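Local atomic coordinates of Abbfa_003403 (Acinetobacter baumannii, PDB entry 4ZXH), a protein that probably assembles a peptide-type product as a four-domain nonribosomal peptide synthetase with condensation, adenylation, peptidyl carrier and thioesterase domains. Residues L1069-T1077 against T1242-L1250; M1162-N1172 against F1274-L1283. All coordinates share one frame; numbering follows the deposited sequence.

Contact 1. Residues L1069-T1077 against T1242-L1250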
loop_
_atom_site.group_PDB
_atom_site.type_symbol
_atom_site.label_atom_id
_atom_site.label_comp_id
_atom_site.label_asym_id
_atom_site.label_seq_id
_atom_site.Cartn_x
_atom_site.Cartn_y
_atom_site.Cartn_z
ATOM N N LEU A 1069 -1.140 38.740 -22.390
ATOM C CA LEU A 1069 -1.570 37.960 -23.539
ATOM C C LEU A 1069 -3.055 37.639 -23.462
ATOM O O LEU A 1069 -3.580 37.330 -22.403
ATOM C CB LEU A 1069 -0.747 36.678 -23.647
ATOM C CG LEU A 1069 0.764 36.931 -23.812
ATOM C CD1 LEU A 1069 1.567 35.679 -23.600
ATOM C CD2 LEU A 1069 1.102 37.551 -25.171
ATOM N N PHE A 1070 -3.734 37.700 -24.598
ATOM C CA PHE A 1070 -5.165 37.492 -24.599
ATOM C C PHE A 1070 -5.586 36.302 -25.432
ATOM O O PHE A 1070 -5.026 36.041 -26.493
ATOM C CB PHE A 1070 -5.841 38.750 -25.086
ATOM C CG PHE A 1070 -5.408 39.943 -24.342
ATOM C CD1 PHE A 1070 -5.938 40.215 -23.086
ATOM C CD2 PHE A 1070 -4.439 40.778 -24.864
ATOM C CE1 PHE A 1070 -5.526 41.321 -22.369
ATOM C CE2 PHE A 1070 -4.027 41.888 -24.159
ATOM C CZ PHE A 1070 -4.568 42.155 -22.905
ATOM N N HIS A 1071 -6.591 35.592 -24.935
ATOM C CA HIS A 1071 -7.043 34.368 -25.557
ATOM C C HIS A 1071 -7.409 34.571 -27.012
ATOM O O HIS A 1071 -7.863 35.642 -27.382
ATOM C CB HIS A 1071 -8.252 33.822 -24.809
ATOM C CG HIS A 1071 -9.426 34.744 -24.798
ATOM N ND1 HIS A 1071 -10.256 34.907 -25.884
ATOM C CD2 HIS A 1071 -9.930 35.534 -23.820
ATOM C CE1 HIS A 1071 -11.211 35.770 -25.583
ATOM N NE2 HIS A 1071 -11.036 36.167 -24.337
ATOM N N PRO A 1072 -7.207 33.538 -27.838
ATOM C CA PRO A 1072 -7.736 33.507 -29.209
ATOM C C PRO A 1072 -9.216 33.135 -29.216
ATOM O O PRO A 1072 -9.821 33.123 -28.141
ATOM C CB PRO A 1072 -6.905 32.417 -29.875
ATOM C CG PRO A 1072 -6.525 31.507 -28.738
ATOM C CD PRO A 1072 -6.359 32.365 -27.538
ATOM N N ILE A 1073 -9.766 32.810 -30.387
ATOM C CA ILE A 1073 -11.190 32.471 -30.536
ATOM C C ILE A 1073 -11.706 31.479 -29.491
ATOM O O ILE A 1073 -12.750 31.691 -28.905
ATOM C CB ILE A 1073 -11.498 31.868 -31.922
ATOM C CG1 ILE A 1073 -11.086 32.816 -33.042
ATOM C CG2 ILE A 1073 -12.990 31.609 -32.049
ATOM C CD1 ILE A 1073 -11.964 34.054 -33.110
ATOM N N GLY A 1074 -10.978 30.401 -29.253
ATOM C CA GLY A 1074 -11.425 29.400 -28.299
ATOM C C GLY A 1074 -11.524 29.853 -26.846
ATOM O O GLY A 1074 -12.223 29.225 -26.042
ATOM N N GLY A 1075 -10.804 30.917 -26.497
ATOM C CA GLY A 1075 -10.945 31.554 -25.200
ATOM C C GLY A 1075 -9.986 31.061 -24.135
ATOM O O GLY A 1075 -10.055 31.456 -22.966
ATOM N N SER A 1076 -9.070 30.204 -24.543
ATOM C CA SER A 1076 -8.136 29.592 -23.612
ATOM C C SER A 1076 -6.704 30.124 -23.743
ATOM O O SER A 1076 -6.364 30.772 -24.724
ATOM C CB SER A 1076 -8.162 28.089 -23.823
ATOM O OG SER A 1076 -7.004 27.496 -23.334
ATOM N N THR A 1077 -5.866 29.838 -22.750
ATOM C CA THR A 1077 -4.503 30.343 -22.736
ATOM C C THR A 1077 -3.476 29.291 -23.122
ATOM O O THR A 1077 -2.277 29.576 -23.116
ATOM C CB THR A 1077 -4.131 30.878 -21.356
ATOM O OG1 THR A 1077 -4.295 29.836 -20.394
ATOM C CG2 THR A 1077 -5.036 32.062 -20.972
ATOM N N THR A 1242 -18.367 29.790 -25.749
ATOM C CA THR A 1242 -17.247 30.735 -25.768
ATOM C C THR A 1242 -16.695 30.923 -27.183
ATOM O O THR A 1242 -16.524 32.057 -27.656
ATOM C CB THR A 1242 -16.122 30.280 -24.826
ATOM O OG1 THR A 1242 -16.586 30.398 -23.481
ATOM C CG2 THR A 1242 -14.888 31.142 -24.991
ATOM N N TYR A 1243 -16.444 29.804 -27.852
ATOM C CA TYR A 1243 -16.010 29.790 -29.241
ATOM C C TYR A 1243 -16.973 30.600 -30.129
ATOM O O TYR A 1243 -16.536 31.466 -30.909
ATOM C CB TYR A 1243 -15.886 28.335 -29.724
ATOM C CG TYR A 1243 -15.466 28.160 -31.175
ATOM C CD1 TYR A 1243 -14.129 28.269 -31.544
ATOM C CD2 TYR A 1243 -16.412 27.856 -32.175
ATOM C CE1 TYR A 1243 -13.739 28.116 -32.860
ATOM C CE2 TYR A 1243 -16.038 27.686 -33.492
ATOM C CZ TYR A 1243 -14.690 27.816 -33.825
ATOM O OH TYR A 1243 -14.272 27.656 -35.121
ATOM N N LEU A 1244 -18.279 30.352 -29.994
ATOM C CA LEU A 1244 -19.273 31.057 -30.812
ATOM C C LEU A 1244 -19.262 32.548 -30.500
ATOM O O LEU A 1244 -19.414 33.366 -31.398
ATOM C CB LEU A 1244 -20.686 30.485 -30.602
ATOM C CG LEU A 1244 -20.916 29.066 -31.136
ATOM C CD1 LEU A 1244 -22.258 28.549 -30.725
ATOM C CD2 LEU A 1244 -20.764 28.994 -32.641
ATOM N N ALA A 1245 -19.071 32.888 -29.225
ATOM C CA ALA A 1245 -19.139 34.272 -28.762
ATOM C C ALA A 1245 -18.008 35.089 -29.351
ATOM O O ALA A 1245 -18.201 36.221 -29.816
ATOM C CB ALA A 1245 -19.095 34.324 -27.261
ATOM N N ASN A 1246 -16.817 34.503 -29.341
ATOM C CA ASN A 1246 -15.669 35.171 -29.931
ATOM C C ASN A 1246 -15.849 35.298 -31.435
ATOM O O ASN A 1246 -15.415 36.285 -32.031
ATOM C CB ASN A 1246 -14.388 34.428 -29.584
ATOM C CG ASN A 1246 -13.947 34.674 -28.145
ATOM O OD1 ASN A 1246 -14.285 35.703 -27.541
ATOM N ND2 ASN A 1246 -13.175 33.737 -27.595
ATOM N N GLY A 1247 -16.519 34.317 -32.045
ATOM C CA GLY A 1247 -16.806 34.384 -33.470
ATOM C C GLY A 1247 -17.641 35.604 -33.826
ATOM O O GLY A 1247 -17.276 36.391 -34.693
ATOM N N ILE A 1248 -18.777 35.744 -33.150
ATOM C CA ILE A 1248 -19.658 36.888 -33.299
ATOM C C ILE A 1248 -18.919 38.193 -32.989
ATOM O O ILE A 1248 -19.174 39.224 -33.618
ATOM C CB ILE A 1248 -20.871 36.745 -32.371
ATOM C CG1 ILE A 1248 -21.641 35.473 -32.709
ATOM C CG2 ILE A 1248 -21.774 37.906 -32.495
ATOM C CD1 ILE A 1248 -22.753 35.149 -31.708
ATOM N N ALA A 1249 -17.993 38.153 -32.028
ATOM C CA ALA A 1249 -17.238 39.346 -31.691
ATOM C C ALA A 1249 -16.368 39.741 -32.874
ATOM O O ALA A 1249 -16.356 40.906 -33.291
ATOM C CB ALA A 1249 -16.399 39.129 -30.455
ATOM N N LEU A 1250 -15.657 38.758 -33.424
ATOM C CA LEU A 1250 -14.853 38.975 -34.622
ATOM C C LEU A 1250 -15.706 39.542 -35.753
ATOM O O LEU A 1250 -15.330 40.522 -36.403
ATOM C CB LEU A 1250 -14.196 37.672 -35.083
ATOM C CG LEU A 1250 -13.276 37.820 -36.296
ATOM C CD1 LEU A 1250 -12.272 38.928 -35.988
ATOM C CD2 LEU A 1250 -12.539 36.522 -36.584
#

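Contact 2. Residues M1162-N1172 against F1274-L1283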
loop_
_atom_site.group_PDB
_atom_site.type_symbol
_atom_site.label_atom_id
_atom_site.label_comp_id
_atom_site.label_asym_id
_atom_site.label_seq_id
_atom_site.Cartn_x
_atom_site.Cartn_y
_atom_site.Cartn_z
ATOM N N MET A 1162 1.691 40.772 -32.117
ATOM C CA MET A 1162 0.628 40.033 -32.778
ATOM C C MET A 1162 1.206 38.894 -33.554
ATOM O O MET A 1162 1.984 39.101 -34.487
ATOM C CB MET A 1162 -0.175 40.929 -33.713
ATOM C CG MET A 1162 -1.059 41.944 -33.019
ATOM S SD MET A 1162 -1.788 42.977 -34.284
ATOM C CE MET A 1162 -2.141 44.484 -33.373
ATOM N N ILE A 1163 0.826 37.682 -33.178
ATOM C CA ILE A 1163 1.345 36.515 -33.865
ATOM C C ILE A 1163 0.304 35.987 -34.859
ATOM O O ILE A 1163 -0.747 35.476 -34.468
ATOM C CB ILE A 1163 1.763 35.438 -32.863
ATOM C CG1 ILE A 1163 2.659 36.071 -31.790
ATOM C CG2 ILE A 1163 2.514 34.339 -33.570
ATOM C CD1 ILE A 1163 2.952 35.178 -30.629
ATOM N N ASP A 1164 0.613 36.160 -36.146
ATOM C CA ASP A 1164 -0.259 35.795 -37.258
ATOM C C ASP A 1164 -1.733 36.190 -37.051
ATOM O O ASP A 1164 -2.651 35.421 -37.311
ATOM C CB ASP A 1164 -0.146 34.302 -37.541
ATOM C CG ASP A 1164 -0.404 33.971 -39.005
ATOM O OD1 ASP A 1164 0.269 34.558 -39.889
ATOM O OD2 ASP A 1164 -1.309 33.146 -39.271
ATOM N N THR A 1165 -1.936 37.410 -36.584
ATOM C CA THR A 1165 -3.265 37.959 -36.359
ATOM C C THR A 1165 -3.858 38.515 -37.630
ATOM O O THR A 1165 -3.318 39.465 -38.199
ATOM C CB THR A 1165 -3.206 39.093 -35.320
ATOM O OG1 THR A 1165 -2.670 38.574 -34.113
ATOM C CG2 THR A 1165 -4.566 39.685 -35.056
ATOM N N ARG A 1166 -4.969 37.947 -38.082
ATOM C CA ARG A 1166 -5.653 38.526 -39.238
ATOM C C ARG A 1166 -6.296 39.848 -38.833
ATOM O O ARG A 1166 -6.907 39.960 -37.783
ATOM C CB ARG A 1166 -6.623 37.505 -39.792
ATOM C CG ARG A 1166 -5.782 36.276 -40.061
ATOM C CD ARG A 1166 -6.483 34.986 -40.134
ATOM N NE ARG A 1166 -5.506 33.977 -40.500
ATOM C CZ ARG A 1166 -5.715 32.674 -40.412
ATOM N NH1 ARG A 1166 -6.876 32.235 -39.967
ATOM N NH2 ARG A 1166 -4.774 31.820 -40.786
ATOM N N ALA A 1167 -6.037 40.881 -39.618
ATOM C CA ALA A 1167 -6.479 42.215 -39.265
ATOM C C ALA A 1167 -7.996 42.217 -39.255
ATOM O O ALA A 1167 -8.618 41.531 -40.074
ATOM C CB ALA A 1167 -5.928 43.255 -40.252
ATOM N N PRO A 1168 -8.595 42.967 -38.315
ATOM C CA PRO A 1168 -10.055 43.090 -38.199
ATOM C C PRO A 1168 -10.652 43.955 -39.314
ATOM O O PRO A 1168 -11.034 45.101 -39.091
ATOM C CB PRO A 1168 -10.239 43.740 -36.830
ATOM C CG PRO A 1168 -9.005 44.529 -36.625
ATOM C CD PRO A 1168 -7.893 43.749 -37.278
ATOM N N ILE A 1169 -10.710 43.402 -40.517
ATOM C CA ILE A 1169 -11.301 44.091 -41.651
ATOM C C ILE A 1169 -12.256 43.104 -42.334
ATOM O O ILE A 1169 -12.099 41.896 -42.192
ATOM C CB ILE A 1169 -10.215 44.620 -42.622
ATOM C CG1 ILE A 1169 -9.443 43.459 -43.279
ATOM C CG2 ILE A 1169 -9.265 45.591 -41.897
ATOM C CD1 ILE A 1169 -8.533 43.898 -44.422
ATOM N N PRO A 1170 -13.272 43.612 -43.038
ATOM C CA PRO A 1170 -14.294 42.779 -43.695
ATOM C C PRO A 1170 -13.798 41.598 -44.553
ATOM O O PRO A 1170 -14.361 40.513 -44.408
ATOM C CB PRO A 1170 -15.036 43.800 -44.566
ATOM C CG PRO A 1170 -15.017 45.036 -43.744
ATOM C CD PRO A 1170 -13.643 45.040 -43.073
ATOM N N GLU A 1171 -12.799 41.795 -45.420
ATOM C CA GLU A 1171 -12.211 40.705 -46.219
ATOM C C GLU A 1171 -11.872 39.446 -45.400
ATOM O O GLU A 1171 -11.884 38.328 -45.915
ATOM C CB GLU A 1171 -10.911 41.152 -46.893
ATOM C CG GLU A 1171 -10.962 42.282 -47.888
ATOM C CD GLU A 1171 -10.812 43.668 -47.259
ATOM O OE1 GLU A 1171 -11.331 43.911 -46.139
ATOM O OE2 GLU A 1171 -10.129 44.510 -47.887
ATOM N N ASN A 1172 -11.531 39.639 -44.132
ATOM C CA ASN A 1172 -10.963 38.569 -43.317
ATOM C C ASN A 1172 -11.965 37.815 -42.473
ATOM O O ASN A 1172 -11.597 36.875 -41.748
ATOM C CB ASN A 1172 -9.892 39.127 -42.386
ATOM C CG ASN A 1172 -8.689 39.618 -43.122
ATOM O OD1 ASN A 1172 -8.531 39.375 -44.325
ATOM N ND2 ASN A 1172 -7.807 40.299 -42.400
ATOM N N PHE A 1274 -4.074 35.815 -46.842
ATOM C CA PHE A 1274 -4.715 36.970 -46.238
ATOM C C PHE A 1274 -4.007 38.275 -46.584
ATOM O O PHE A 1274 -4.245 39.297 -45.955
ATOM C CB PHE A 1274 -4.772 36.802 -44.732
ATOM C CG PHE A 1274 -5.847 35.878 -44.271
ATOM C CD1 PHE A 1274 -7.151 36.336 -44.104
ATOM C CD2 PHE A 1274 -5.565 34.562 -43.989
ATOM C CE1 PHE A 1274 -8.156 35.482 -43.664
ATOM C CE2 PHE A 1274 -6.562 33.702 -43.548
ATOM C CZ PHE A 1274 -7.864 34.169 -43.389
ATOM N N GLY A 1275 -3.154 38.235 -47.607
ATOM C CA GLY A 1275 -2.338 39.372 -47.999
ATOM C C GLY A 1275 -0.964 39.372 -47.337
ATOM O O GLY A 1275 -0.735 38.635 -46.365
ATOM N N GLU A 1276 -0.058 40.208 -47.848
ATOM C CA GLU A 1276 1.308 40.298 -47.322
ATOM C C GLU A 1276 1.342 40.552 -45.826
ATOM O O GLU A 1276 2.199 40.024 -45.128
ATOM C CB GLU A 1276 2.102 41.404 -48.020
ATOM C CG GLU A 1276 2.491 41.117 -49.464
ATOM C CD GLU A 1276 3.315 39.842 -49.636
ATOM O OE1 GLU A 1276 4.039 39.449 -48.691
ATOM O OE2 GLU A 1276 3.247 39.243 -50.734
ATOM N N SER A 1277 0.407 41.358 -45.338
ATOM C CA SER A 1277 0.435 41.809 -43.952
ATOM C C SER A 1277 -0.773 41.343 -43.169
ATOM O O SER A 1277 -1.139 41.972 -42.174
ATOM C CB SER A 1277 0.499 43.325 -43.903
ATOM O OG SER A 1277 1.562 43.781 -44.714
ATOM N N LEU A 1278 -1.407 40.267 -43.635
ATOM C CA LEU A 1278 -2.685 39.815 -43.092
ATOM C C LEU A 1278 -3.740 40.937 -43.069
ATOM O O LEU A 1278 -4.717 40.867 -42.318
ATOM C CB LEU A 1278 -2.487 39.238 -41.678
ATOM C CG LEU A 1278 -1.352 38.225 -41.580
ATOM C CD1 LEU A 1278 -1.267 37.618 -40.193
ATOM C CD2 LEU A 1278 -1.516 37.148 -42.623
ATOM N N GLY A 1279 -3.551 41.962 -43.897
ATOM C CA GLY A 1279 -4.511 43.041 -43.981
ATOM C C GLY A 1279 -4.205 44.248 -43.107
ATOM O O GLY A 1279 -4.913 45.246 -43.178
ATOM N N TRP A 1280 -3.148 44.196 -42.299
ATOM C CA TRP A 1280 -2.886 45.294 -41.356
ATOM C C TRP A 1280 -2.451 46.581 -42.035
ATOM O O TRP A 1280 -2.539 47.661 -41.444
ATOM C CB TRP A 1280 -1.836 44.886 -40.310
ATOM C CG TRP A 1280 -2.433 44.042 -39.241
ATOM C CD1 TRP A 1280 -2.406 42.685 -39.167
ATOM C CD2 TRP A 1280 -3.203 44.492 -38.118
ATOM N NE1 TRP A 1280 -3.081 42.257 -38.050
ATOM C CE2 TRP A 1280 -3.587 43.347 -37.388
ATOM C CE3 TRP A 1280 -3.586 45.753 -37.643
ATOM C CZ2 TRP A 1280 -4.354 43.418 -36.214
ATOM C CZ3 TRP A 1280 -4.346 45.825 -36.463
ATOM C CH2 TRP A 1280 -4.715 44.663 -35.768
ATOM N N ASP A 1281 -1.985 46.472 -43.272
ATOM C CA ASP A 1281 -1.636 47.655 -44.045
ATOM C C ASP A 1281 -2.824 48.608 -44.223
ATOM O O ASP A 1281 -2.641 49.741 -44.654
ATOM C CB ASP A 1281 -1.070 47.265 -45.423
ATOM C CG ASP A 1281 -1.993 46.342 -46.216
ATOM O OD1 ASP A 1281 -2.606 45.434 -45.614
ATOM O OD2 ASP A 1281 -2.122 46.535 -47.445
ATOM N N GLN A 1282 -4.038 48.161 -43.901
ATOM C CA GLN A 1282 -5.213 49.013 -44.080
ATOM C C GLN A 1282 -5.602 49.690 -42.770
ATOM O O GLN A 1282 -6.541 50.483 -42.727
ATOM C CB GLN A 1282 -6.402 48.214 -44.610
ATOM C CG GLN A 1282 -6.126 47.344 -45.826
ATOM C CD GLN A 1282 -7.398 46.727 -46.391
ATOM O OE1 GLN A 1282 -8.494 46.963 -45.884
ATOM N NE2 GLN A 1282 -7.252 45.897 -47.415
ATOM N N LEU A 1283 -4.878 49.371 -41.703
ATOM C CA LEU A 1283 -5.173 49.911 -40.382
ATOM C C LEU A 1283 -3.989 50.659 -39.809
ATOM O O LEU A 1283 -4.157 51.657 -39.114
ATOM C CB LEU A 1283 -5.568 48.795 -39.415
ATOM C CG LEU A 1283 -6.887 48.095 -39.692
ATOM C CD1 LEU A 1283 -7.166 47.077 -38.608
ATOM C CD2 LEU A 1283 -8.005 49.119 -39.791
#

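Contact 1. Residues L1069-T1077 against T1242-L1250
N1246 reaches from helix 1233-1251 to the turn P1072-G1075, where its ND2 donates a nearly straight hydrogen bond (172°) to the carbonyl oxygen of I1073; the measured separation of N1246 ND2 and I1073 O, 2.5 Å, is doubtful at this resolution. The same amide lies beside the imidazole of H1071, with N1246 ND2 3.5 Å from H1071 CE1 and the two planes only 21° apart. That ring is itself held twice: H1071 ND1 donates to P1072 O at 2.9 Å, while H1071 NE2 bonds Y1118. P1072 O also takes the closing bond of the type I turn from G1075 N, the two donors arriving from opposite faces of the carbonyl.

Apolar groups fill in around this polar core. With I1073 CG2 anti to its backbone N (chi1, measured to CG1, -57°), that methyl meets the Y1243 ring obliquely, 3.6 Å from Y1243 CD1, while I1073 CD1 points on to L1250 CD2 at 4.3 Å. G1074 CA borders the edge of the same tyrosine, and T1242 CG2 lies 3.4 Å from G1074 O. The turn follows strand 1067-1070 of the alpha/beta-hydrolase sheet, where such enzymes usually form part of the oxyanion hole, and helix 1233-1251 packs on it. The strand runs between strands 1093-1096 and 1131-1136, while F1138 of helix 1138-1152 meets both I1073 and L1250, and M1114 of helix 1111-1125 meets H1071 and N1246.

Contact 2. Residues M1162-N1172 against F1274-L1283
W1280 turns its CG away from its own carbonyl carbon (chi1 -79°), and this lays the indole between M1162 and A1167, while R1166, extended from CG to NE, carries its guanidinium across F1274. The setting is the alpha/beta-hydrolase fold of the thioesterase domain: segment 1162-1172 leaves a central strand through D1164, the likely acid of a Cys-His-Asp triad, and packs on the loop between the last two strands of the sheet.

A1167 CB sits squarely above the five-membered ring of the indole, 3.5 Å from its centroid, in a CH-pi contact that P1168 CD extends over the six-membered ring. M1162 lies on the other side of the indole from A1167, its SD oblique to the six-membered ring at 3.8 Å from the centroid, a Met-aromatic contact. In the ring plane, W1280 NE1 donates to T1165 O at 2.8 Å, meeting that oxygen from above the carbonyl plane. Y1144 of helix 1138-1152 adds an edge-to-face neighbour.

F1274 shows a different use of a ring. R1166 CD lies over its face, 3.7 Å from the centroid, and the guanidinium follows with its plane 17° from the ring; at the rim, N1172 OD1 lies near the ring plane.

L1278 crosses D1164 at about a right angle, its CD1 against D1164 OD1; that oxygen accepts a hydrogen bond from A1267 N, while D1164 OD2 bonds H1297 ND1. At the surface, Q1282 NE2 donates to E1171 OE2 from above the carboxylate plane. N1172 ND2 donates to A1167 O at 2.8 Å, on a lone pair. L1278 O is a shared acceptor, which A1167 N (3.0 Å) and N1172 ND2 (3.1 Å) reach from opposite faces of its plane, the amide 38° out of it.

In the fold
Contacts 1 and 2 lie in one thioesterase domain, their centres about 17 Å apart and their nearest atoms about 5 Å apart without touching. Their segments alternate along the chain: helix 1233-1251 of contact 1 belongs to the insertion between strands 1157-1163 and 1262-1267, where related thioesterases carry a lid. Both reach the same sheet. Contact 2 contains D1164 of the probable triad with C1137 and H1297, and its T1165 bonds the backbone of C1137. Contact 1 comes near that site through P1072, on the side of the turn away from the helix, where this proline touches residues of the probable triad and nucleophile elbow.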